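Local coordinates for protein Ent-copalyl diphosphate synthase (Streptomyces platensis, PDB 5BP8) that is a largely helical enzyme of the terpene cyclase class, probably related in fold to the squalene-hopene cyclases, at residues 489-494 and 502-507. Residues are numbered along the deposited sequence; the frame is centred on the assembly and turned at random. Where two conformers were deposited one is given.
Sequences ASYPGL and APVTVI
Gly493 and Ala502 bring the two backbones together, their CA atoms 3.9 Å apart, where the extended part of the loop, Tyr491 to Gly493, runs past the residues leading into helix 504-518. Pro503 is the N-cap of that helix, and its O accepts the first-turn bond from Ile507 N at 3.0 Å. The methyl of Ala502 points at the loop and rests against two carbonyls, with CB 3.6 Å from Tyr491 O and slightly farther from Pro492 O. With CG anti to its own carbonyl carbon (chi1 -73°), the Tyr491 ring lies alongside the first helical turn. Ile507 covers one face of the ring: CG2 sits 3.8 Å from the centroid, 26° off the normal, a CH-pi contact displaced toward CE2, which it approaches to 3.4 Å. The two side chains run past each other in opposite directions, and Ile507 CD1 lies against Tyr491 CD2 and CB. Val504 CG1 approaches the same CD2-CE2 edge from the opposite side of the ring plane, 4.0 Å from Tyr491 CD2, while Val504 O stands at the ring edge, in plane. Beyond this apolar grip the phenol OH is hydrogen-bonded to Asp486. The buried contact braces the two ends of the small hairpin 495-496/500-501 at the start of the last helix, consistent with the alpha-alpha barrel of helical hairpins of the squalene-hopene cyclase family.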
loop_
_atom_site.group_PDB
_atom_site.type_symbol
_atom_site.label_atom_id
_atom_site.label_comp_id
_atom_site.label_asym_id
_atom_site.label_seq_id
_atom_site.Cartn_x
_atom_site.Cartn_y
_atom_site.Cartn_z
ATOM N N ALA A 489 9.705 -12.597 -4.266
ATOM C CA ALA A 489 10.335 -11.593 -5.123
ATOM C C ALA A 489 9.407 -11.063 -6.203
ATOM O O ALA A 489 9.682 -10.001 -6.755
ATOM C CB ALA A 489 11.617 -12.149 -5.762
ATOM N N SER A 490 8.333 -11.788 -6.522
ATOM C CA SER A 490 7.393 -11.356 -7.547
ATOM C C SER A 490 5.957 -11.199 -7.036
ATOM O O SER A 490 5.036 -11.091 -7.814
ATOM C CB SER A 490 7.437 -12.341 -8.722
ATOM O OG SER A 490 8.747 -12.357 -9.267
ATOM N N TYR A 491 5.759 -11.173 -5.721
ATOM C CA TYR A 491 4.405 -10.932 -5.208
ATOM C C TYR A 491 3.886 -9.627 -5.817
ATOM O O TYR A 491 4.566 -8.606 -5.728
ATOM C CB TYR A 491 4.420 -10.756 -3.692
ATOM C CG TYR A 491 4.647 -11.981 -2.840
ATOM C CD1 TYR A 491 4.487 -13.275 -3.324
ATOM C CD2 TYR A 491 4.965 -11.824 -1.493
ATOM C CE1 TYR A 491 4.663 -14.379 -2.493
ATOM C CE2 TYR A 491 5.146 -12.912 -0.663
ATOM C CZ TYR A 491 4.977 -14.179 -1.155
ATOM O OH TYR A 491 5.146 -15.215 -0.306
ATOM N N PRO A 492 2.731 -9.644 -6.475
ATOM C CA PRO A 492 2.239 -8.383 -7.079
ATOM C C PRO A 492 1.817 -7.357 -6.037
ATOM O O PRO A 492 1.306 -7.735 -4.984
ATOM C CB PRO A 492 1.016 -8.826 -7.864
ATOM C CG PRO A 492 1.164 -10.288 -8.038
ATOM C CD PRO A 492 1.877 -10.779 -6.835
ATOM N N GLY A 493 2.028 -6.081 -6.325
ATOM C CA GLY A 493 1.545 -5.013 -5.475
ATOM C C GLY A 493 0.045 -4.826 -5.631
ATOM O O GLY A 493 -0.456 -4.679 -6.742
ATOM N N LEU A 494 -0.673 -4.858 -4.512
ATOM C CA LEU A 494 -2.119 -4.688 -4.500
ATOM C C LEU A 494 -2.600 -3.612 -3.509
ATOM O O LEU A 494 -3.767 -3.241 -3.520
ATOM C CB LEU A 494 -2.783 -6.018 -4.168
ATOM C CG LEU A 494 -2.518 -7.202 -5.111
ATOM C CD1 LEU A 494 -3.201 -8.431 -4.568
ATOM C CD2 LEU A 494 -3.055 -6.888 -6.490
ATOM N N ALA A 502 3.538 -3.880 -2.738
ATOM C CA ALA A 502 3.560 -5.203 -2.113
ATOM C C ALA A 502 4.355 -5.189 -0.811
ATOM O O ALA A 502 5.612 -5.089 -0.824
ATOM C CB ALA A 502 4.158 -6.250 -3.052
ATOM N N PRO A 503 3.643 -5.300 0.311
ATOM C CA PRO A 503 4.322 -5.488 1.601
ATOM C C PRO A 503 4.640 -6.979 1.772
ATOM O O PRO A 503 3.796 -7.790 2.244
ATOM C CB PRO A 503 3.315 -4.974 2.585
ATOM C CG PRO A 503 1.983 -5.387 1.990
ATOM C CD PRO A 503 2.183 -5.307 0.475
ATOM N N VAL A 504 5.846 -7.337 1.357
ATOM C CA VAL A 504 6.201 -8.729 1.104
ATOM C C VAL A 504 6.153 -9.577 2.393
ATOM O O VAL A 504 5.685 -10.700 2.382
ATOM C CB VAL A 504 7.599 -8.820 0.433
ATOM C CG1 VAL A 504 8.100 -10.259 0.374
ATOM C CG2 VAL A 504 7.573 -8.170 -0.960
ATOM N N THR A 505 6.611 -9.018 3.498
ATOM C CA THR A 505 6.678 -9.789 4.743
ATOM C C THR A 505 5.260 -9.980 5.274
ATOM O O THR A 505 4.905 -11.048 5.782
ATOM C CB THR A 505 7.562 -9.089 5.757
ATOM O OG1 THR A 505 8.879 -8.918 5.187
ATOM C CG2 THR A 505 7.646 -9.888 7.056
ATOM N N VAL A 506 4.445 -8.946 5.111
ATOM C CA VAL A 506 3.009 -9.048 5.405
ATOM C C VAL A 506 2.355 -10.204 4.647
ATOM O O VAL A 506 1.581 -11.000 5.204
ATOM C CB VAL A 506 2.308 -7.686 5.161
ATOM C CG1 VAL A 506 0.793 -7.829 5.174
ATOM C CG2 VAL A 506 2.714 -6.683 6.226
ATOM N N ILE A 507 2.662 -10.312 3.366
ATOM C CA ILE A 507 2.095 -11.380 2.565
ATOM C C ILE A 507 2.618 -12.759 3.022
ATOM O O ILE A 507 1.841 -13.700 3.135
ATOM C CB ILE A 507 2.370 -11.137 1.066
ATOM C CG1 ILE A 507 1.665 -9.857 0.601
ATOM C CG2 ILE A 507 1.889 -12.315 0.224
ATOM C CD1 ILE A 507 2.152 -9.366 -0.766
#